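Local coordinates for putative peptide ABC-transport system periplasmic peptide-binding protein (Campylobacter jejuni, PDB 4OEV), which binds a nickel(II) ion outside the cytoplasm and probably delivers it to an ABC-type importer for uptake by the cell, at residues Phe333-Met338 with Val377-Leu381; Asp240-Phe246 with Phe454-Leu460; Met245-Asn250 with Tyr374-Asp378. One frame throughout, in Å; residues are numbered along the deposited sequence.

How the contacts relate
Strands 379-384 and 241-246 are neighbours in one sheet; contact 1 joins the first to strand 329-338, and contact 2 joins the second to strand 454-467. Both are buried, while contact 3, partly buried, sits where strand 241-246 runs out into a turn. Contact 1 has a single bridge, with serine and aspartate side chains gripping strand 329-338. Contact 2 is a long antiparallel pairing, rich in aromatic rings and broken by a bulge. Contact 3 is mostly amide chemistry between the end of strand 241-246 with its following turn and a loop. Contacts 1 and 3 share Val377 and Asp378, contacts 2 and 3 share Met245 and Phe246, and the backbones of Phe380 and Met245 join contact 1 to contact 2.

Contact 1 of 3, residues Phe333-Met338 with Val377-Leu381; sequences FEIWAM and VDSFL. With OXL (oxalate ion), chain D.
Two strands running roughly parallel, 28° apart, are joined here by a single bridge, Trp336 with Phe380. Trp336 N donates to Ser379 O at 3.0 Å and Leu381 N to Trp336 O at 2.9 Å. Upstream of the bridge, side chains take over. Ser379 OG sits between its own backbone N and carbonyl carbon (chi1 66°), which points it at Glu334 O, its acceptor 2.8 Å away, and at the edge of the Phe333 ring. From the loop before the strand, Asp378 OD2 takes the backbone N-H of Glu334 at 2.7 Å on its anti lone pair. Over one face of the indole, Val377 CG1 sits 3.5 Å from the centroid of the Trp336 five-membered ring, a CH-pi contact. The indole's rotation is fixed from its edge: Trp336 NE1 donates in the ring plane to Glu334 OE2 at 2.8 Å, and a water ties that same oxygen to Asp378 N. These bonds perhaps ease the like charge of Asp378 OD2, 4.3 Å from Glu334 OE2. Toward the ligand, Met338 CE comes 4.0 Å from Phe380 CZ at the ring edge, and both residues border the bound oxalate. Helix 342-357 connects strand 329-338 to its parallel neighbour 361-367, giving the beta-alpha-beta crossover consistent with a type II periplasmic-binding-protein lobe.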
loop_
_atom_site.group_PDB
_atom_site.type_symbol
_atom_site.label_atom_id
_atom_site.label_comp_id
_atom_site.label_asym_id
_atom_site.label_seq_id
_atom_site.Cartn_x
_atom_site.Cartn_y
_atom_site.Cartn_z
ATOM N N PHE A 333 -25.990 -7.637 -7.018
ATOM C CA PHE A 333 -25.152 -6.460 -6.822
ATOM C C PHE A 333 -24.015 -6.456 -7.845
ATOM O O PHE A 333 -23.811 -7.447 -8.558
ATOM C CB PHE A 333 -24.602 -6.406 -5.383
ATOM C CG PHE A 333 -23.808 -7.617 -4.991
ATOM C CD1 PHE A 333 -22.449 -7.653 -5.215
ATOM C CD2 PHE A 333 -24.425 -8.734 -4.426
ATOM C CE1 PHE A 333 -21.707 -8.785 -4.872
ATOM C CE2 PHE A 333 -23.702 -9.877 -4.079
ATOM C CZ PHE A 333 -22.328 -9.907 -4.312
ATOM N N GLU A 334 -23.295 -5.342 -7.960
ATOM C CA GLU A 334 -22.217 -5.295 -8.951
ATOM C C GLU A 334 -20.873 -5.579 -8.332
ATOM O O GLU A 334 -20.640 -5.249 -7.169
ATOM C CB GLU A 334 -22.179 -3.950 -9.644
ATOM C CG GLU A 334 -23.434 -3.661 -10.407
ATOM C CD GLU A 334 -23.479 -2.254 -10.930
ATOM O OE1 GLU A 334 -24.291 -2.035 -11.849
ATOM O OE2 GLU A 334 -22.722 -1.374 -10.404
ATOM N N ILE A 335 -19.992 -6.215 -9.102
ATOM C CA ILE A 335 -18.608 -6.424 -8.665
ATOM C C ILE A 335 -17.695 -5.652 -9.615
ATOM O O ILE A 335 -17.656 -5.964 -10.804
ATOM C CB ILE A 335 -18.232 -7.918 -8.690
ATOM C CG1 ILE A 335 -19.175 -8.737 -7.803
ATOM C CG2 ILE A 335 -16.805 -8.116 -8.269
ATOM C CD1 ILE A 335 -19.145 -10.249 -8.156
ATOM N N TRP A 336 -16.975 -4.646 -9.117
ATOM C CA TRP A 336 -16.158 -3.814 -9.986
ATOM C C TRP A 336 -14.672 -4.197 -9.918
ATOM O O TRP A 336 -14.146 -4.483 -8.833
ATOM C CB TRP A 336 -16.334 -2.336 -9.610
ATOM C CG TRP A 336 -17.661 -1.746 -10.079
ATOM C CD1 TRP A 336 -18.932 -2.130 -9.693
ATOM C CD2 TRP A 336 -17.835 -0.671 -11.004
ATOM N NE1 TRP A 336 -19.879 -1.359 -10.338
ATOM C CE2 TRP A 336 -19.232 -0.458 -11.145
ATOM C CE3 TRP A 336 -16.947 0.124 -11.744
ATOM C CZ2 TRP A 336 -19.754 0.526 -11.981
ATOM C CZ3 TRP A 336 -17.475 1.102 -12.592
ATOM C CH2 TRP A 336 -18.864 1.293 -12.690
ATOM N N ALA A 337 -13.995 -4.217 -11.069
ATOM C CA ALA A 337 -12.567 -4.555 -11.100
ATOM C C ALA A 337 -11.842 -3.564 -11.971
ATOM O O ALA A 337 -12.398 -3.080 -12.965
ATOM C CB ALA A 337 -12.320 -6.017 -11.644
ATOM N N MET A 338 -10.593 -3.263 -11.592
ATOM C CA MET A 338 -9.701 -2.510 -12.461
ATOM C C MET A 338 -9.450 -3.281 -13.759
ATOM O O MET A 338 -8.831 -4.340 -13.703
ATOM C CB MET A 338 -8.366 -2.266 -11.755
ATOM C CG MET A 338 -8.461 -1.485 -10.431
ATOM S SD MET A 338 -6.815 -1.437 -9.764
ATOM C CE MET A 338 -6.995 -0.429 -8.272
ATOM N N VAL A 377 -19.209 2.024 -5.389
ATOM C CA VAL A 377 -19.664 0.793 -6.074
ATOM C C VAL A 377 -20.078 -0.253 -5.062
ATOM O O VAL A 377 -19.627 -0.219 -3.921
ATOM C CB VAL A 377 -18.549 0.215 -6.984
ATOM C CG1 VAL A 377 -18.206 1.226 -8.067
ATOM C CG2 VAL A 377 -17.328 -0.124 -6.170
ATOM N N ASP A 378 -20.956 -1.200 -5.456
ATOM C CA ASP A 378 -21.461 -2.169 -4.498
ATOM C C ASP A 378 -20.374 -3.005 -3.891
ATOM O O ASP A 378 -20.428 -3.377 -2.716
ATOM C CB ASP A 378 -22.492 -3.172 -5.139
ATOM C CG ASP A 378 -23.715 -2.485 -5.784
ATOM O OD1 ASP A 378 -24.163 -1.410 -5.290
ATOM O OD2 ASP A 378 -24.244 -3.041 -6.797
ATOM N N SER A 379 -19.417 -3.402 -4.729
ATOM C CA SER A 379 -18.271 -4.136 -4.251
ATOM C C SER A 379 -17.123 -3.934 -5.244
ATOM O O SER A 379 -17.341 -3.516 -6.408
ATOM C CB SER A 379 -18.604 -5.616 -4.054
ATOM O OG SER A 379 -18.893 -6.285 -5.281
ATOM N N PHE A 380 -15.921 -4.199 -4.784
ATOM C CA PHE A 380 -14.716 -3.784 -5.504
ATOM C C PHE A 380 -13.594 -4.781 -5.233
ATOM O O PHE A 380 -13.397 -5.168 -4.081
ATOM C CB PHE A 380 -14.300 -2.342 -5.042
ATOM C CG PHE A 380 -13.079 -1.803 -5.737
ATOM C CD1 PHE A 380 -13.155 -1.352 -7.048
ATOM C CD2 PHE A 380 -11.860 -1.730 -5.060
ATOM C CE1 PHE A 380 -12.018 -0.839 -7.682
ATOM C CE2 PHE A 380 -10.712 -1.208 -5.694
ATOM C CZ PHE A 380 -10.791 -0.789 -7.003
ATOM N N LEU A 381 -12.882 -5.215 -6.287
ATOM C CA LEU A 381 -11.782 -6.157 -6.140
ATOM C C LEU A 381 -10.574 -5.322 -5.677
ATOM O O LEU A 381 -9.863 -4.790 -6.515
ATOM C CB LEU A 381 -11.475 -6.874 -7.471
ATOM C CG LEU A 381 -10.956 -8.314 -7.309
ATOM C CD1 LEU A 381 -9.724 -8.365 -6.438
ATOM C CD2 LEU A 381 -12.013 -9.190 -6.675
HETATM C C1 OXL D . -6.411 -1.025 -4.457
HETATM C C2 OXL D . -6.419 0.191 -3.538
HETATM O O1 OXL D . -7.399 -1.868 -4.556
HETATM O O2 OXL D . -7.533 0.694 -3.302
HETATM O O3 OXL D . -5.393 -1.151 -5.167
HETATM O O4 OXL D . -5.337 0.773 -3.154
HETATM O O HOH W 1 -22.395 -0.186 -8.091
#

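Contact 2 of 3, residues Asp240-Phe246 with Phe454-Leu460; sequences DYRALMF and FIFLAYL
Phe454, Tyr241 and Arg242 give up most surface to this antiparallel pairing of 241-246 with 454-460. The Phe454 ring lies against the later part of its partner strand: CD2 touches Ala243 CB at 3.6 Å, CE1 reaches Met245 CG, and Tyr241 OH comes up to its edge, in the ring plane. Tyr241 holds CG between its own backbone N and carbonyl carbon (chi1 63°), which carries its ring over the strand among the aromatics of Phe454, Phe456 and Tyr459. Phe456 CE1 lies over one face of the Tyr241 ring, 3.5 Å from Tyr241 CE1, with the two ring planes oblique. Against Tyr459 the Tyr241 ring turns its edge to the face, a T-shaped pair, and Tyr241 CB stands 3.9 Å above the centroid of the Tyr459 ring. The hydroxyl of Tyr459 is hydrogen-bonded to the backbone His285 O and Glu288 N. Between Arg242 and Ala243 the register slips by one at a classic beta bulge: Arg242 O accepts from both Leu457 N and Ala458 N, at 2.9 and 3.3 Å, and Leu457 and Ala458 together face Arg242. Beyond the bulge, Leu244 and Ile455 exchange two regular backbone bonds. The side chain of Arg242 heads for the other face of the sheet, where Leu460 CD1 lies over the centre of its guanidinium, 3.7 Å from Arg242 CZ. That group grips Asp240 end-on, NH1 to OD1 and NH2 to OD2, both at 3.0 Å. Asp240 in turn bonds to His480 ND1 through OD1 and to the backbone N of His481 through OD2; both histidines are nickel ligands, consistent with a second-shell role for Asp240, which meets the His480 ring and the His481 backbone.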
loop_
_atom_site.group_PDB
_atom_site.type_symbol
_atom_site.label_atom_id
_atom_site.label_comp_id
_atom_site.label_asym_id
_atom_site.label_seq_id
_atom_site.Cartn_x
_atom_site.Cartn_y
_atom_site.Cartn_z
ATOM N N ASP A 240 1.154 -7.861 0.323
ATOM C CA ASP A 240 0.027 -7.383 -0.461
ATOM C C ASP A 240 -1.064 -8.449 -0.612
ATOM O O ASP A 240 -0.771 -9.542 -1.090
ATOM C CB ASP A 240 0.530 -6.966 -1.839
ATOM C CG ASP A 240 -0.506 -6.201 -2.619
ATOM O OD1 ASP A 240 -1.529 -5.785 -2.034
ATOM O OD2 ASP A 240 -0.279 -5.966 -3.807
ATOM N N TYR A 241 -2.301 -8.145 -0.234
ATOM C CA TYR A 241 -3.413 -9.128 -0.463
ATOM C C TYR A 241 -4.514 -8.579 -1.389
ATOM O O TYR A 241 -4.661 -7.367 -1.551
ATOM C CB TYR A 241 -4.033 -9.574 0.877
ATOM C CG TYR A 241 -4.689 -8.426 1.644
ATOM C CD1 TYR A 241 -5.980 -7.994 1.315
ATOM C CD2 TYR A 241 -4.035 -7.802 2.699
ATOM C CE1 TYR A 241 -6.576 -6.919 2.006
ATOM C CE2 TYR A 241 -4.639 -6.743 3.409
ATOM C CZ TYR A 241 -5.884 -6.306 3.033
ATOM O OH TYR A 241 -6.480 -5.264 3.696
ATOM N N ARG A 242 -5.284 -9.480 -2.018
ATOM C CA ARG A 242 -6.452 -9.112 -2.797
ATOM C C ARG A 242 -7.686 -9.603 -2.050
ATOM O O ARG A 242 -7.622 -10.609 -1.384
ATOM C CB ARG A 242 -6.472 -9.729 -4.227
ATOM C CG ARG A 242 -5.340 -9.186 -5.107
ATOM C CD ARG A 242 -5.613 -7.786 -5.601
ATOM N NE ARG A 242 -4.396 -7.184 -6.114
ATOM C CZ ARG A 242 -3.482 -6.574 -5.368
ATOM N NH1 ARG A 242 -3.613 -6.475 -4.045
ATOM N NH2 ARG A 242 -2.409 -6.071 -5.946
ATOM N N ALA A 243 -8.774 -8.864 -2.178
ATOM C CA ALA A 243 -10.033 -9.161 -1.468
ATOM C C ALA A 243 -11.192 -8.557 -2.210
ATOM O O ALA A 243 -10.982 -7.625 -2.997
ATOM C CB ALA A 243 -9.961 -8.592 0.027
ATOM N N LEU A 244 -12.420 -9.077 -1.966
ATOM C CA LEU A 244 -13.632 -8.382 -2.366
ATOM C C LEU A 244 -13.994 -7.396 -1.250
ATOM O O LEU A 244 -14.237 -7.824 -0.121
ATOM C CB LEU A 244 -14.829 -9.340 -2.586
ATOM C CG LEU A 244 -16.068 -8.624 -3.082
ATOM C CD1 LEU A 244 -15.722 -8.120 -4.460
ATOM C CD2 LEU A 244 -17.318 -9.654 -3.119
ATOM N N MET A 245 -14.039 -6.104 -1.581
ATOM C CA MET A 245 -14.477 -5.042 -0.633
ATOM C C MET A 245 -16.002 -4.989 -0.694
ATOM O O MET A 245 -16.527 -4.685 -1.748
ATOM C CB MET A 245 -13.908 -3.681 -1.048
ATOM C CG MET A 245 -14.165 -2.395 -0.099
ATOM S SD MET A 245 -14.404 -0.867 -1.076
ATOM C CE MET A 245 -16.071 -1.145 -1.690
ATOM N N PHE A 246 -16.703 -5.221 0.419
ATOM C CA PHE A 246 -18.151 -4.960 0.503
ATOM C C PHE A 246 -18.416 -3.495 0.721
ATOM O O PHE A 246 -17.766 -2.851 1.599
ATOM C CB PHE A 246 -18.791 -5.727 1.669
ATOM C CG PHE A 246 -18.677 -7.210 1.583
ATOM C CD1 PHE A 246 -19.166 -7.904 0.487
ATOM C CD2 PHE A 246 -18.173 -7.924 2.654
ATOM C CE1 PHE A 246 -19.095 -9.263 0.435
ATOM C CE2 PHE A 246 -18.112 -9.297 2.620
ATOM C CZ PHE A 246 -18.587 -9.977 1.503
ATOM N N PHE A 454 -14.761 -7.632 4.256
ATOM C CA PHE A 454 -14.268 -8.125 2.953
ATOM C C PHE A 454 -14.631 -9.591 2.717
ATOM O O PHE A 454 -15.037 -10.323 3.641
ATOM C CB PHE A 454 -12.727 -8.056 2.801
ATOM C CG PHE A 454 -12.076 -6.657 2.864
ATOM C CD1 PHE A 454 -12.788 -5.438 2.786
ATOM C CD2 PHE A 454 -10.675 -6.589 2.904
ATOM C CE1 PHE A 454 -12.112 -4.199 2.880
ATOM C CE2 PHE A 454 -9.993 -5.353 2.987
ATOM C CZ PHE A 454 -10.710 -4.164 2.952
ATOM N N ILE A 455 -14.380 -10.053 1.491
ATOM C CA ILE A 455 -13.977 -11.457 1.312
ATOM C C ILE A 455 -12.461 -11.450 1.053
ATOM O O ILE A 455 -12.032 -10.924 0.000
ATOM C CB ILE A 455 -14.619 -12.166 0.139
ATOM C CG1 ILE A 455 -16.150 -12.149 0.273
ATOM C CG2 ILE A 455 -14.100 -13.569 0.098
ATOM C CD1 ILE A 455 -16.851 -12.801 -0.916
ATOM N N PHE A 456 -11.653 -11.917 2.010
ATOM C CA PHE A 456 -10.194 -11.956 1.758
ATOM C C PHE A 456 -9.918 -13.104 0.792
ATOM O O PHE A 456 -10.489 -14.171 0.943
ATOM C CB PHE A 456 -9.396 -12.142 3.022
ATOM C CG PHE A 456 -9.252 -10.895 3.827
ATOM C CD1 PHE A 456 -8.080 -10.138 3.733
ATOM C CD2 PHE A 456 -10.248 -10.476 4.665
ATOM C CE1 PHE A 456 -7.899 -8.984 4.480
ATOM C CE2 PHE A 456 -10.072 -9.263 5.434
ATOM C CZ PHE A 456 -8.889 -8.556 5.325
ATOM N N LEU A 457 -9.034 -12.897 -0.170
ATOM C CA LEU A 457 -8.834 -13.934 -1.195
ATOM C C LEU A 457 -7.411 -14.473 -1.153
ATOM O O LEU A 457 -7.215 -15.648 -0.847
ATOM C CB LEU A 457 -9.172 -13.365 -2.566
ATOM C CG LEU A 457 -10.652 -12.973 -2.676
ATOM C CD1 LEU A 457 -10.878 -12.075 -3.915
ATOM C CD2 LEU A 457 -11.496 -14.254 -2.799
ATOM N N ALA A 458 -6.398 -13.638 -1.423
ATOM C CA ALA A 458 -5.056 -14.184 -1.493
ATOM C C ALA A 458 -3.953 -13.126 -1.252
ATOM O O ALA A 458 -4.121 -11.962 -1.608
ATOM C CB ALA A 458 -4.823 -14.842 -2.837
ATOM N N TYR A 459 -2.847 -13.572 -0.678
ATOM C CA TYR A 459 -1.602 -12.795 -0.615
ATOM C C TYR A 459 -0.764 -13.104 -1.862
ATOM O O TYR A 459 -0.706 -14.245 -2.284
ATOM C CB TYR A 459 -0.812 -13.144 0.637
ATOM C CG TYR A 459 -1.312 -12.426 1.883
ATOM C CD1 TYR A 459 -0.691 -11.272 2.346
ATOM C CD2 TYR A 459 -2.368 -12.933 2.623
ATOM C CE1 TYR A 459 -1.131 -10.618 3.515
ATOM C CE2 TYR A 459 -2.834 -12.279 3.783
ATOM C CZ TYR A 459 -2.207 -11.138 4.227
ATOM O OH TYR A 459 -2.663 -10.501 5.366
ATOM N N LEU A 460 -0.178 -12.073 -2.471
ATOM C CA LEU A 460 0.530 -12.215 -3.741
ATOM C C LEU A 460 2.062 -12.231 -3.639
ATOM O O LEU A 460 2.659 -11.510 -2.808
ATOM C CB LEU A 460 0.126 -11.072 -4.663
ATOM C CG LEU A 460 -1.339 -10.819 -4.847
ATOM C CD1 LEU A 460 -1.472 -9.636 -5.783
ATOM C CD2 LEU A 460 -2.021 -12.092 -5.470
#

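Contact 3 of 3, residues Met245-Asn250 with Tyr374-Asp378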
loop_
_atom_site.group_PDB
_atom_site.type_symbol
_atom_site.label_atom_id
_atom_site.label_comp_id
_atom_site.label_asym_id
_atom_site.label_seq_id
_atom_site.Cartn_x
_atom_site.Cartn_y
_atom_site.Cartn_z
ATOM N N MET A 245 -14.039 -6.104 -1.581
ATOM C CA MET A 245 -14.477 -5.042 -0.633
ATOM C C MET A 245 -16.002 -4.989 -0.694
ATOM O O MET A 245 -16.527 -4.685 -1.748
ATOM C CB MET A 245 -13.908 -3.681 -1.048
ATOM C CG MET A 245 -14.165 -2.395 -0.099
ATOM S SD MET A 245 -14.404 -0.867 -1.076
ATOM C CE MET A 245 -16.071 -1.145 -1.690
ATOM N N PHE A 246 -16.703 -5.221 0.419
ATOM C CA PHE A 246 -18.151 -4.960 0.503
ATOM C C PHE A 246 -18.416 -3.495 0.721
ATOM O O PHE A 246 -17.766 -2.851 1.599
ATOM C CB PHE A 246 -18.791 -5.727 1.669
ATOM C CG PHE A 246 -18.677 -7.210 1.583
ATOM C CD1 PHE A 246 -19.166 -7.904 0.487
ATOM C CD2 PHE A 246 -18.173 -7.924 2.654
ATOM C CE1 PHE A 246 -19.095 -9.263 0.435
ATOM C CE2 PHE A 246 -18.112 -9.297 2.620
ATOM C CZ PHE A 246 -18.587 -9.977 1.503
ATOM N N ASN A 247 -19.349 -2.927 -0.029
ATOM C CA ASN A 247 -19.794 -1.590 0.282
ATOM C C ASN A 247 -20.933 -1.733 1.290
ATOM O O ASN A 247 -21.990 -2.298 1.000
ATOM C CB ASN A 247 -20.258 -0.785 -0.957
ATOM C CG ASN A 247 -20.539 0.675 -0.594
ATOM O OD1 ASN A 247 -21.029 0.927 0.523
ATOM N ND2 ASN A 247 -20.255 1.641 -1.515
ATOM N N LEU A 248 -20.727 -1.211 2.481
ATOM C CA LEU A 248 -21.700 -1.473 3.541
ATOM C C LEU A 248 -22.930 -0.587 3.391
ATOM O O LEU A 248 -23.908 -0.803 4.125
ATOM C CB LEU A 248 -21.054 -1.273 4.944
ATOM C CG LEU A 248 -20.244 -2.418 5.583
ATOM C CD1 LEU A 248 -20.986 -3.674 5.486
ATOM C CD2 LEU A 248 -18.898 -2.699 4.890
ATOM N N ASP A 249 -22.925 0.400 2.465
ATOM C CA ASP A 249 -24.132 1.165 2.184
ATOM C C ASP A 249 -25.147 0.327 1.353
ATOM O O ASP A 249 -26.318 0.699 1.240
ATOM C CB ASP A 249 -23.885 2.449 1.383
ATOM C CG ASP A 249 -23.087 3.511 2.180
ATOM O OD1 ASP A 249 -22.898 3.292 3.410
ATOM O OD2 ASP A 249 -22.685 4.522 1.534
ATOM N N ASN A 250 -24.679 -0.743 0.729
ATOM C CA ASN A 250 -25.559 -1.554 -0.158
ATOM C C ASN A 250 -26.621 -2.288 0.650
ATOM O O ASN A 250 -26.296 -2.869 1.683
ATOM C CB ASN A 250 -24.684 -2.540 -0.961
ATOM C CG ASN A 250 -25.529 -3.475 -1.842
ATOM O OD1 ASN A 250 -25.940 -4.522 -1.369
ATOM N ND2 ASN A 250 -25.784 -3.095 -3.092
ATOM N N TYR A 374 -14.042 4.293 -6.281
ATOM C CA TYR A 374 -14.067 2.964 -5.706
ATOM C C TYR A 374 -14.977 2.844 -4.477
ATOM O O TYR A 374 -15.320 1.739 -4.086
ATOM C CB TYR A 374 -12.663 2.508 -5.317
ATOM C CG TYR A 374 -11.613 2.566 -6.424
ATOM C CD1 TYR A 374 -10.252 2.676 -6.104
ATOM C CD2 TYR A 374 -11.974 2.532 -7.769
ATOM C CE1 TYR A 374 -9.282 2.758 -7.104
ATOM C CE2 TYR A 374 -11.033 2.614 -8.759
ATOM C CZ TYR A 374 -9.671 2.713 -8.429
ATOM O OH TYR A 374 -8.712 2.786 -9.448
ATOM N N SER A 375 -15.306 3.968 -3.843
ATOM C CA SER A 375 -16.110 3.957 -2.634
ATOM C C SER A 375 -17.597 4.092 -2.992
ATOM O O SER A 375 -18.431 4.168 -2.086
ATOM C CB SER A 375 -15.708 5.110 -1.666
ATOM O OG SER A 375 -16.156 6.354 -2.174
ATOM N N LYS A 376 -17.926 4.193 -4.282
ATOM C CA LYS A 376 -19.324 4.380 -4.684
ATOM C C LYS A 376 -19.897 3.172 -5.462
ATOM O O LYS A 376 -20.935 3.311 -6.109
ATOM C CB LYS A 376 -19.501 5.625 -5.546
ATOM C CG LYS A 376 -19.035 6.925 -4.914
ATOM C CD LYS A 376 -20.052 7.484 -3.955
ATOM C CE LYS A 376 -19.637 8.893 -3.466
ATOM N NZ LYS A 376 -19.850 9.980 -4.493
ATOM N N VAL A 377 -19.209 2.024 -5.389
ATOM C CA VAL A 377 -19.664 0.793 -6.074
ATOM C C VAL A 377 -20.078 -0.253 -5.062
ATOM O O VAL A 377 -19.627 -0.219 -3.921
ATOM C CB VAL A 377 -18.549 0.215 -6.984
ATOM C CG1 VAL A 377 -18.206 1.226 -8.067
ATOM C CG2 VAL A 377 -17.328 -0.124 -6.170
ATOM N N ASP A 378 -20.956 -1.200 -5.456
ATOM C CA ASP A 378 -21.461 -2.169 -4.498
ATOM C C ASP A 378 -20.374 -3.005 -3.891
ATOM O O ASP A 378 -20.428 -3.377 -2.716
ATOM C CB ASP A 378 -22.492 -3.172 -5.139
ATOM C CG ASP A 378 -23.715 -2.485 -5.784
ATOM O OD1 ASP A 378 -24.163 -1.410 -5.290
ATOM O OD2 ASP A 378 -24.244 -3.041 -6.797
#
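Asn247, just past the end of strand 241-246, reaches across to the loop 374-378, and its side chain meets backbone carbonyls nearly all the way. CB packs against two of them, Val377 O and Asp378 O, each 3.1 Å away. With CG anti to the backbone N (chi1 -172°), the amide is swung toward the loop. At the tip, ND2 donates to Val377 O at 3.1 Å; the oxygen lies in the plane of the amide, but the nitrogen comes from above the carbonyl plane. ND2 is also 3.2 Å from Ser375 O, which accepts a hydrogen bond from His415 NE2. The other branch turns inward: OD1 accepts from Asp249 N at 2.8 Å, closing an Asx turn at the head of the type I turn 247-250. The backbone of the same residue adds a further tie, Asn247 N to Asp378 O at 2.9 Å. Alongside, Met245 bends at chi2 and chi3 to bring CE within 3.8 Å of Tyr374 O. One asparagine thus uses both ends of its amide, the oxygen to shape its own turn and the nitrogen to hold the loop, so the strand end with its turn and the loop 374-378 are joined through backbone carbonyls rather than by charge pairing.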